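Local atomic coordinates of multisubunit Na+/H+ antiporter, E subunit (Anoxybacillus flavithermus, PDB entry 6Z16), a protein that probably forms part of a multisubunit membrane complex that exchanges sodium ions for protons across the cell membrane. Residues M1-F13 with R43-F55. Numbering follows the deposited sequence.
With PTY (phosphatidylethanolamine), chain B.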
ATOM      1  N   MET E   1       8.484  -8.450 -16.578  1.00 63.44           N
ATOM      2  CA  MET E   1       8.622  -9.148 -15.309  1.00 73.22           C
ATOM      3  C   MET E   1       8.201  -8.243 -14.168  1.00 65.64           C
ATOM      4  O   MET E   1       7.915  -8.701 -13.070  1.00 63.25           O
ATOM      5  CB  MET E   1      10.058  -9.611 -15.096  1.00 93.24           C
ATOM      6  CG  MET E   1      10.550 -10.626 -16.104  1.00127.26           C
ATOM      7  SD  MET E   1      12.211 -11.199 -15.707  1.00174.01           S
ATOM      8  CE  MET E   1      13.175  -9.744 -16.110  1.00144.59           C
ATOM      9  N   ALA E   2       8.207  -6.940 -14.438  1.00 64.49           N
ATOM     10  CA  ALA E   2       7.670  -5.955 -13.514  1.00 52.69           C
ATOM     11  C   ALA E   2       6.219  -5.629 -13.810  1.00 58.93           C
ATOM     12  O   ALA E   2       5.501  -5.165 -12.917  1.00 59.23           O
ATOM     13  CB  ALA E   2       8.501  -4.679 -13.575  1.00 47.01           C
ATOM     14  N   PHE E   3       5.786  -5.860 -15.050  1.00 61.66           N
ATOM     15  CA  PHE E   3       4.396  -5.637 -15.421  1.00 69.02           C
ATOM     16  C   PHE E   3       3.477  -6.608 -14.701  1.00 74.63           C
ATOM     17  O   PHE E   3       2.378  -6.234 -14.287  1.00 69.53           O
ATOM     18  CB  PHE E   3       4.241  -5.766 -16.930  1.00 62.79           C
ATOM     19  CG  PHE E   3       2.855  -5.507 -17.419  1.00 66.80           C
ATOM     20  CD1 PHE E   3       2.340  -4.225 -17.421  1.00 83.35           C
ATOM     21  CD2 PHE E   3       2.075  -6.536 -17.911  1.00 74.41           C
ATOM     22  CE1 PHE E   3       1.063  -3.975 -17.883  1.00 97.01           C
ATOM     23  CE2 PHE E   3       0.802  -6.293 -18.381  1.00 86.28           C
ATOM     24  CZ  PHE E   3       0.293  -5.012 -18.364  1.00 91.78           C
ATOM     25  N   GLN E   4       3.930  -7.845 -14.510  1.00 73.03           N
ATOM     26  CA  GLN E   4       3.140  -8.822 -13.777  1.00 42.55           C
ATOM     27  C   GLN E   4       3.050  -8.457 -12.307  1.00 42.33           C
ATOM     28  O   GLN E   4       2.009  -8.662 -11.675  1.00 48.90           O
ATOM     29  CB  GLN E   4       3.760 -10.196 -13.931  1.00 44.24           C
ATOM     30  CG  GLN E   4       3.951 -10.606 -15.357  1.00 50.36           C
ATOM     31  CD  GLN E   4       4.605 -11.946 -15.450  1.00 54.49           C
ATOM     32  OE1 GLN E   4       4.830 -12.598 -14.437  1.00 64.87           O
ATOM     33  NE2 GLN E   4       4.969 -12.348 -16.654  1.00 59.45           N
ATOM     34  N   ILE E   5       4.121  -7.892 -11.751  1.00 33.59           N
ATOM     35  CA  ILE E   5       4.092  -7.493 -10.351  1.00 36.35           C
ATOM     36  C   ILE E   5       3.161  -6.306 -10.163  1.00 47.81           C
ATOM     37  O   ILE E   5       2.357  -6.273  -9.223  1.00 55.71           O
ATOM     38  CB  ILE E   5       5.511  -7.184  -9.854  1.00 36.12           C
ATOM     39  CG1 ILE E   5       6.429  -8.373 -10.104  1.00 35.76           C
ATOM     40  CG2 ILE E   5       5.493  -6.894  -8.373  1.00 36.21           C
ATOM     41  CD1 ILE E   5       7.872  -8.089  -9.821  1.00 42.49           C
ATOM     42  N   LEU E   6       3.224  -5.338 -11.082  1.00 49.81           N
ATOM     43  CA  LEU E   6       2.311  -4.197 -11.051  1.00 66.04           C
ATOM     44  C   LEU E   6       0.868  -4.637 -11.256  1.00 67.55           C
ATOM     45  O   LEU E   6      -0.058  -4.084 -10.647  1.00 64.27           O
ATOM     46  CB  LEU E   6       2.714  -3.187 -12.126  1.00 64.64           C
ATOM     47  CG  LEU E   6       1.860  -1.927 -12.219  1.00 60.15           C
ATOM     48  CD1 LEU E   6       2.022  -1.063 -10.986  1.00 66.93           C
ATOM     49  CD2 LEU E   6       2.177  -1.162 -13.476  1.00 65.27           C
ATOM     50  N   LEU E   7       0.668  -5.661 -12.084  1.00 66.39           N
ATOM     51  CA  LEU E   7      -0.668  -6.149 -12.368  1.00 62.51           C
ATOM     52  C   LEU E   7      -1.244  -6.867 -11.156  1.00 52.12           C
ATOM     53  O   LEU E   7      -2.435  -6.737 -10.858  1.00 52.34           O
ATOM     54  CB  LEU E   7      -0.611  -7.060 -13.589  1.00 65.20           C
ATOM     55  CG  LEU E   7      -1.875  -7.214 -14.425  1.00 84.47           C
ATOM     56  CD1 LEU E   7      -1.463  -7.452 -15.851  1.00 75.75           C
ATOM     57  CD2 LEU E   7      -2.752  -8.342 -13.951  1.00111.15           C
ATOM     58  N   ASN E   8      -0.396  -7.591 -10.424  1.00 56.29           N
ATOM     59  CA  ASN E   8      -0.821  -8.216  -9.177  1.00 63.82           C
ATOM     60  C   ASN E   8      -1.149  -7.167  -8.117  1.00 72.20           C
ATOM     61  O   ASN E   8      -2.103  -7.338  -7.343  1.00 71.04           O
ATOM     62  CB  ASN E   8       0.278  -9.163  -8.696  1.00 73.65           C
ATOM     63  CG  ASN E   8      -0.243 -10.301  -7.836  1.00 82.98           C
ATOM     64  OD1 ASN E   8       0.433 -11.314  -7.680  1.00 85.00           O
ATOM     65  ND2 ASN E   8      -1.429 -10.141  -7.262  1.00 87.64           N
ATOM     66  N   VAL E   9      -0.389  -6.067  -8.085  1.00 73.70           N
ATOM     67  CA  VAL E   9      -0.679  -4.993  -7.132  1.00 85.18           C
ATOM     68  C   VAL E   9      -2.015  -4.324  -7.451  1.00 86.22           C
ATOM     69  O   VAL E   9      -2.832  -4.071  -6.551  1.00 83.42           O
ATOM     70  CB  VAL E   9       0.481  -3.980  -7.103  1.00 92.79           C
ATOM     71  CG1 VAL E   9       0.116  -2.754  -6.280  1.00 90.64           C
ATOM     72  CG2 VAL E   9       1.712  -4.620  -6.505  1.00 99.41           C
ATOM     73  N   ILE E  10      -2.290  -4.072  -8.732  1.00 85.57           N
ATOM     74  CA  ILE E  10      -3.548  -3.398  -9.038  1.00 82.70           C
ATOM     75  C   ILE E  10      -4.734  -4.359  -8.932  1.00 70.71           C
ATOM     76  O   ILE E  10      -5.849  -3.923  -8.636  1.00 65.81           O
ATOM     77  CB  ILE E  10      -3.485  -2.674 -10.401  1.00 89.87           C
ATOM     78  CG1 ILE E  10      -3.255  -3.619 -11.584  1.00 87.17           C
ATOM     79  CG2 ILE E  10      -2.408  -1.600 -10.379  1.00 90.56           C
ATOM     80  CD1 ILE E  10      -4.509  -4.001 -12.357  1.00 73.63           C
ATOM     81  N   LEU E  11      -4.529  -5.670  -9.122  1.00 67.88           N
ATOM     82  CA  LEU E  11      -5.606  -6.614  -8.820  1.00 59.95           C
ATOM     83  C   LEU E  11      -5.875  -6.703  -7.326  1.00 58.66           C
ATOM     84  O   LEU E  11      -7.025  -6.904  -6.921  1.00 61.26           O
ATOM     85  CB  LEU E  11      -5.302  -8.005  -9.370  1.00 55.95           C
ATOM     86  CG  LEU E  11      -5.412  -8.229 -10.876  1.00 54.38           C
ATOM     87  CD1 LEU E  11      -5.040  -9.650 -11.216  1.00 58.80           C
ATOM     88  CD2 LEU E  11      -6.811  -7.932 -11.350  1.00 54.03           C
ATOM     89  N   ALA E  12      -4.843  -6.549  -6.493  1.00 60.44           N
ATOM     90  CA  ALA E  12      -5.085  -6.424  -5.059  1.00 58.71           C
ATOM     91  C   ALA E  12      -5.843  -5.144  -4.727  1.00 70.16           C
ATOM     92  O   ALA E  12      -6.680  -5.139  -3.816  1.00 72.69           O
ATOM     93  CB  ALA E  12      -3.765  -6.478  -4.298  1.00 51.89           C
ATOM     94  N   PHE E  13      -5.578  -4.063  -5.468  1.00 76.32           N
ATOM     95  CA  PHE E  13      -6.359  -2.835  -5.315  1.00 81.87           C
ATOM     96  C   PHE E  13      -7.823  -3.046  -5.692  1.00 75.48           C
ATOM     97  O   PHE E  13      -8.726  -2.549  -5.006  1.00 72.23           O
ATOM     98  CB  PHE E  13      -5.760  -1.716  -6.166  1.00 98.08           C
ATOM     99  CG  PHE E  13      -4.487  -1.143  -5.620  1.00116.34           C
ATOM    100  CD1 PHE E  13      -4.148  -1.307  -4.288  1.00124.68           C
ATOM    101  CD2 PHE E  13      -3.626  -0.441  -6.447  1.00118.82           C
ATOM    102  CE1 PHE E  13      -2.976  -0.775  -3.789  1.00130.91           C
ATOM    103  CE2 PHE E  13      -2.453   0.089  -5.958  1.00123.63           C
ATOM    104  CZ  PHE E  13      -2.126  -0.078  -4.629  1.00132.49           C
ATOM    105  N   ARG E  43       0.016 -17.718 -20.126  1.00 75.65           N
ATOM    106  CA  ARG E  43       0.232 -17.893 -21.556  1.00 82.06           C
ATOM    107  C   ARG E  43       0.350 -16.557 -22.277  1.00 83.17           C
ATOM    108  O   ARG E  43       1.122 -16.435 -23.235  1.00 79.40           O
ATOM    109  CB  ARG E  43      -0.912 -18.717 -22.148  1.00 87.39           C
ATOM    110  CG  ARG E  43      -0.704 -19.120 -23.586  1.00 96.97           C
ATOM    111  CD  ARG E  43      -1.913 -19.827 -24.153  1.00 92.06           C
ATOM    112  NE  ARG E  43      -1.674 -20.237 -25.531  1.00 94.38           N
ATOM    113  CZ  ARG E  43      -1.868 -19.452 -26.586  1.00 99.78           C
ATOM    114  NH1 ARG E  43      -2.292 -18.205 -26.424  1.00 92.76           N
ATOM    115  NH2 ARG E  43      -1.624 -19.910 -27.805  1.00103.60           N
ATOM    116  N   PHE E  44      -0.386 -15.545 -21.819  1.00 87.04           N
ATOM    117  CA  PHE E  44      -0.422 -14.272 -22.529  1.00 89.81           C
ATOM    118  C   PHE E  44       0.856 -13.473 -22.331  1.00 86.93           C
ATOM    119  O   PHE E  44       1.277 -12.751 -23.242  1.00 85.25           O
ATOM    120  CB  PHE E  44      -1.623 -13.454 -22.069  1.00 99.12           C
ATOM    121  CG  PHE E  44      -2.934 -14.110 -22.348  1.00113.44           C
ATOM    122  CD1 PHE E  44      -3.457 -14.122 -23.630  1.00110.99           C
ATOM    123  CD2 PHE E  44      -3.650 -14.706 -21.325  1.00115.18           C
ATOM    124  CE1 PHE E  44      -4.667 -14.725 -23.885  1.00110.37           C
ATOM    125  CE2 PHE E  44      -4.861 -15.310 -21.574  1.00116.87           C
ATOM    126  CZ  PHE E  44      -5.372 -15.316 -22.852  1.00113.08           C
ATOM    127  N   PHE E  45       1.479 -13.585 -21.162  1.00 84.51           N
ATOM    128  CA  PHE E  45       2.724 -12.885 -20.900  1.00 72.63           C
ATOM    129  C   PHE E  45       3.860 -13.520 -21.695  1.00 83.26           C
ATOM    130  O   PHE E  45       3.744 -14.628 -22.226  1.00 83.34           O
ATOM    131  CB  PHE E  45       3.032 -12.899 -19.408  1.00 50.46           C
ATOM    132  CG  PHE E  45       2.003 -12.194 -18.583  1.00 69.43           C
ATOM    133  CD1 PHE E  45       1.966 -10.814 -18.533  1.00 72.74           C
ATOM    134  CD2 PHE E  45       1.066 -12.910 -17.860  1.00 76.43           C
ATOM    135  CE1 PHE E  45       1.017 -10.158 -17.777  1.00 80.34           C
ATOM    136  CE2 PHE E  45       0.112 -12.260 -17.098  1.00 84.64           C
ATOM    137  CZ  PHE E  45       0.088 -10.884 -17.058  1.00 85.90           C
ATOM    138  N   HIS E  46       4.970 -12.799 -21.783  1.00 83.15           N
ATOM    139  CA  HIS E  46       6.063 -13.229 -22.639  1.00 95.83           C
ATOM    140  C   HIS E  46       7.282 -13.729 -21.884  1.00108.34           C
ATOM    141  O   HIS E  46       7.937 -14.661 -22.351  1.00113.00           O
ATOM    142  CB  HIS E  46       6.486 -12.087 -23.570  1.00104.95           C
ATOM    143  CG  HIS E  46       5.434 -11.700 -24.561  1.00116.39           C
ATOM    144  ND1 HIS E  46       4.479 -10.741 -24.297  1.00121.34           N
ATOM    145  CD2 HIS E  46       5.179 -12.148 -25.812  1.00113.44           C
ATOM    146  CE1 HIS E  46       3.685 -10.613 -25.345  1.00117.20           C
ATOM    147  NE2 HIS E  46       4.088 -11.456 -26.278  1.00114.55           N
ATOM    148  N   SER E  47       7.607 -13.141 -20.734  1.00113.06           N
ATOM    149  CA  SER E  47       8.888 -13.440 -20.094  1.00113.16           C
ATOM    150  C   SER E  47       8.842 -14.708 -19.245  1.00103.67           C
ATOM    151  O   SER E  47       9.424 -15.732 -19.615  1.00106.15           O
ATOM    152  CB  SER E  47       9.322 -12.238 -19.253  1.00116.49           C
ATOM    153  OG  SER E  47       8.381 -11.985 -18.223  1.00115.07           O
ATOM    154  N   ARG E  48       8.098 -14.669 -18.137  1.00 95.71           N
ATOM    155  CA  ARG E  48       8.184 -15.678 -17.084  1.00 85.94           C
ATOM    156  C   ARG E  48       7.116 -15.406 -16.042  1.00 66.02           C
ATOM    157  O   ARG E  48       6.774 -14.247 -15.807  1.00 68.35           O
ATOM    158  CB  ARG E  48       9.572 -15.654 -16.422  1.00114.22           C
ATOM    159  CG  ARG E  48       9.846 -16.718 -15.354  1.00142.28           C
ATOM    160  CD  ARG E  48       9.803 -18.117 -15.944  1.00144.75           C
ATOM    161  NE  ARG E  48      10.227 -19.148 -15.002  1.00142.36           N
ATOM    162  CZ  ARG E  48      10.153 -20.451 -15.255  1.00141.72           C
ATOM    163  NH1 ARG E  48       9.668 -20.874 -16.415  1.00142.50           N
ATOM    164  NH2 ARG E  48      10.566 -21.332 -14.355  1.00138.30           N
ATOM    165  N   PHE E  49       6.582 -16.450 -15.417  1.00 56.18           N
ATOM    166  CA  PHE E  49       5.804 -16.254 -14.206  1.00 60.59           C
ATOM    167  C   PHE E  49       6.711 -15.704 -13.110  1.00 71.66           C
ATOM    168  O   PHE E  49       7.775 -16.262 -12.833  1.00 77.91           O
ATOM    169  CB  PHE E  49       5.153 -17.566 -13.787  1.00 46.69           C
ATOM    170  CG  PHE E  49       4.303 -17.449 -12.573  1.00 58.37           C
ATOM    171  CD1 PHE E  49       3.148 -16.701 -12.603  1.00 55.73           C
ATOM    172  CD2 PHE E  49       4.640 -18.112 -11.411  1.00 67.83           C
ATOM    173  CE1 PHE E  49       2.356 -16.587 -11.484  1.00 60.89           C
ATOM    174  CE2 PHE E  49       3.844 -18.013 -10.291  1.00 64.68           C
ATOM    175  CZ  PHE E  49       2.703 -17.246 -10.327  1.00 61.75           C
ATOM    176  N   TYR E  50       6.283 -14.608 -12.481  1.00 65.21           N
ATOM    177  CA  TYR E  50       7.214 -13.669 -11.868  1.00 67.72           C
ATOM    178  C   TYR E  50       7.832 -14.143 -10.562  1.00 94.52           C
ATOM    179  O   TYR E  50       8.634 -13.397  -9.990  1.00 98.33           O
ATOM    180  CB  TYR E  50       6.535 -12.317 -11.629  1.00 58.79           C
ATOM    181  CG  TYR E  50       5.517 -12.256 -10.510  1.00 57.51           C
ATOM    182  CD1 TYR E  50       4.197 -12.595 -10.729  1.00 64.69           C
ATOM    183  CD2 TYR E  50       5.872 -11.794  -9.248  1.00 59.39           C
ATOM    184  CE1 TYR E  50       3.270 -12.517  -9.714  1.00 66.00           C
ATOM    185  CE2 TYR E  50       4.961 -11.716  -8.238  1.00 66.71           C
ATOM    186  CZ  TYR E  50       3.662 -12.074  -8.473  1.00 72.20           C
ATOM    187  OH  TYR E  50       2.755 -11.986  -7.448  1.00 79.19           O
ATOM    188  N   LEU E  51       7.495 -15.327 -10.056  1.00102.32           N
ATOM    189  CA  LEU E  51       8.113 -15.744  -8.805  1.00111.06           C
ATOM    190  C   LEU E  51       9.531 -16.252  -9.017  1.00124.66           C
ATOM    191  O   LEU E  51      10.379 -16.082  -8.134  1.00126.47           O
ATOM    192  CB  LEU E  51       7.265 -16.809  -8.113  1.00 92.32           C
ATOM    193  CG  LEU E  51       5.888 -16.365  -7.616  1.00 67.37           C
ATOM    194  CD1 LEU E  51       5.167 -17.539  -7.002  1.00 64.20           C
ATOM    195  CD2 LEU E  51       5.992 -15.225  -6.617  1.00 61.09           C
ATOM    196  N   VAL E  52       9.801 -16.853 -10.182  1.00124.52           N
ATOM    197  CA  VAL E  52      11.144 -17.385 -10.458  1.00125.37           C
ATOM    198  C   VAL E  52      12.222 -16.303 -10.503  1.00120.96           C
ATOM    199  O   VAL E  52      13.300 -16.523  -9.919  1.00120.42           O
ATOM    200  CB  VAL E  52      11.108 -18.276 -11.709  1.00119.33           C
ATOM    201  CG1 VAL E  52      12.481 -18.843 -12.039  1.00119.13           C
ATOM    202  CG2 VAL E  52      10.084 -19.391 -11.532  1.00117.31           C
ATOM    203  N   PRO E  53      12.021 -15.117 -11.124  1.00116.24           N
ATOM    204  CA  PRO E  53      13.024 -14.051 -10.935  1.00110.64           C
ATOM    205  C   PRO E  53      13.172 -13.563  -9.500  1.00109.21           C
ATOM    206  O   PRO E  53      14.289 -13.200  -9.107  1.00115.22           O
ATOM    207  CB  PRO E  53      12.533 -12.935 -11.864  1.00108.45           C
ATOM    208  CG  PRO E  53      11.812 -13.632 -12.916  1.00109.31           C
ATOM    209  CD  PRO E  53      11.101 -14.738 -12.223  1.00112.65           C
ATOM    210  N   VAL E  54      12.106 -13.590  -8.695  1.00111.17           N
ATOM    211  CA  VAL E  54      12.220 -13.183  -7.295  1.00123.52           C
ATOM    212  C   VAL E  54      13.083 -14.173  -6.513  1.00132.08           C
ATOM    213  O   VAL E  54      13.975 -13.776  -5.746  1.00136.16           O
ATOM    214  CB  VAL E  54      10.820 -13.025  -6.672  1.00127.50           C
ATOM    215  CG1 VAL E  54      10.918 -12.701  -5.191  1.00133.29           C
ATOM    216  CG2 VAL E  54      10.046 -11.938  -7.384  1.00121.63           C
ATOM    217  N   PHE E  55      12.864 -15.476  -6.722  1.00131.06           N
ATOM    218  CA  PHE E  55      13.674 -16.465  -6.020  1.00131.68           C
ATOM    219  C   PHE E  55      15.118 -16.465  -6.503  1.00128.77           C
ATOM    220  O   PHE E  55      16.033 -16.673  -5.698  1.00131.60           O
ATOM    221  CB  PHE E  55      13.070 -17.865  -6.143  1.00130.50           C
ATOM    222  CG  PHE E  55      11.840 -18.065  -5.309  1.00139.06           C
ATOM    223  CD1 PHE E  55      11.933 -18.135  -3.927  1.00143.97           C
ATOM    224  CD2 PHE E  55      10.602 -18.226  -5.900  1.00138.40           C
ATOM    225  CE1 PHE E  55      10.805 -18.320  -3.151  1.00144.66           C
ATOM    226  CE2 PHE E  55       9.468 -18.414  -5.131  1.00142.07           C
ATOM    227  CZ  PHE E  55       9.571 -18.464  -3.757  1.00147.13           C
TER
HETATM  228  C1  PTY B 201      -3.254  -7.586 -20.506  1.00122.10           C
HETATM  229  C2  PTY B 201       2.928  -8.059 -21.323  1.00134.94           C
HETATM  230  C3  PTY B 201       2.101  -8.314 -22.599  1.00141.48           C
HETATM  231  O4  PTY B 201      -2.871  -6.238 -20.155  1.00118.31           O
HETATM  232  C5  PTY B 201      -1.965  -9.749 -20.254  1.00144.07           C
HETATM  233  C6  PTY B 201      -2.505  -8.512 -19.579  1.00130.71           C
HETATM  234  O7  PTY B 201      -3.258  -8.785 -18.341  1.00122.60           O
HETATM  235  C8  PTY B 201      -4.495  -9.332 -18.358  1.00122.37           C
HETATM  236  O10 PTY B 201      -4.958  -9.958 -19.274  1.00128.69           O
HETATM  237  C11 PTY B 201      -5.218  -9.044 -17.077  1.00118.74           C
HETATM  238  C12 PTY B 201      -5.104  -7.578 -16.687  1.00115.49           C
HETATM  239  C13 PTY B 201      -6.440  -6.888 -16.491  1.00114.83           C
HETATM  240  C14 PTY B 201      -7.249  -7.414 -15.322  1.00127.54           C
HETATM  241  C15 PTY B 201      -8.512  -6.610 -15.062  1.00134.24           C
HETATM  242  C16 PTY B 201      -8.239  -5.155 -14.729  1.00135.60           C
HETATM  243  C17 PTY B 201      -9.486  -4.290 -14.645  1.00143.19           C
HETATM  244  C18 PTY B 201     -10.455  -4.695 -13.545  1.00142.81           C
HETATM  245  C19 PTY B 201     -11.667  -3.784 -13.428  1.00139.95           C
HETATM  246  C20 PTY B 201     -11.318  -2.327 -13.171  1.00134.30           C
HETATM  247  C30 PTY B 201      -3.744  -5.262 -20.400  1.00110.16           C
HETATM  248  C31 PTY B 201      -3.186  -3.933 -19.987  1.00113.87           C
HETATM  249  O30 PTY B 201      -4.825  -5.437 -20.889  1.00113.05           O
HETATM  250  C32 PTY B 201      -3.377  -3.630 -18.508  1.00109.68           C
HETATM  251  C33 PTY B 201      -4.835  -3.435 -18.131  1.00113.65           C
HETATM  252  C34 PTY B 201      -5.042  -2.739 -16.794  1.00116.10           C
HETATM  253  C35 PTY B 201      -6.491  -2.368 -16.522  1.00123.38           C
HETATM  254  C36 PTY B 201      -6.689  -1.516 -15.281  1.00125.32           C
HETATM  255  C37 PTY B 201      -6.008  -0.158 -15.352  1.00124.35           C
HETATM  256  P1  PTY B 201      -0.364  -9.246 -22.214  1.00169.81           P
HETATM  257  O11 PTY B 201       0.716  -8.083 -22.245  1.00156.02           O
HETATM  258  O12 PTY B 201       0.276 -10.372 -22.627  1.00173.24           O
HETATM  259  O13 PTY B 201      -1.499  -8.896 -22.952  1.00166.69           O
HETATM  260  O14 PTY B 201      -0.667  -9.419 -20.790  1.00160.06           O
HETATM  261  N1  PTY B 201       4.080  -8.961 -21.311  1.00132.64           N
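Gln4 reaches from the first turn of helix 3-18 into the loop that leads into helix 51-79, passing between the side chains of Phe45 and Tyr50. Its CG lies over one face of the Phe45 ring, 3.9 Å from the centroid, in a CH-pi contact. With the chain extended beyond CG (chi2 178°), the amide arrives at the loop backbone, where NE2 donates to Arg48 O at 2.8 Å, from above the carbonyl plane and with a bent N-H...O angle of 137°. The opposite face of Phe45 receives C5 of a phosphatidylethanolamine, while Phe3 CD2 and Leu7 CD1 meet the ring at its edge; these three residues thus line a pocket for the lipid, with Phe44 and His46. Asn8, one turn on from Gln4, accepts a bond at OD1 from Tyr50 OH, modelled doubtfully short, its amide nearly perpendicular to the phenol ring. Ile5 CG1 rests 3.6 Å from Tyr50 CD2.

Toward the N-terminus the contact comes to the surface: Met1 lays CG against Ser47 OG and SD 3.7 Å from Pro53 CG. On the lipid headgroup side, exposed His46 accepts a weak bond at ND1 from the lipid amine.

Helix 24-40 backs the buried part: the Tyr31 hydroxyl bonds to Tyr50 OH and its backbone O to Asn8 ND2, Leu38 packs on Gln4 and Leu7, and the loop leads on into helix 51-79.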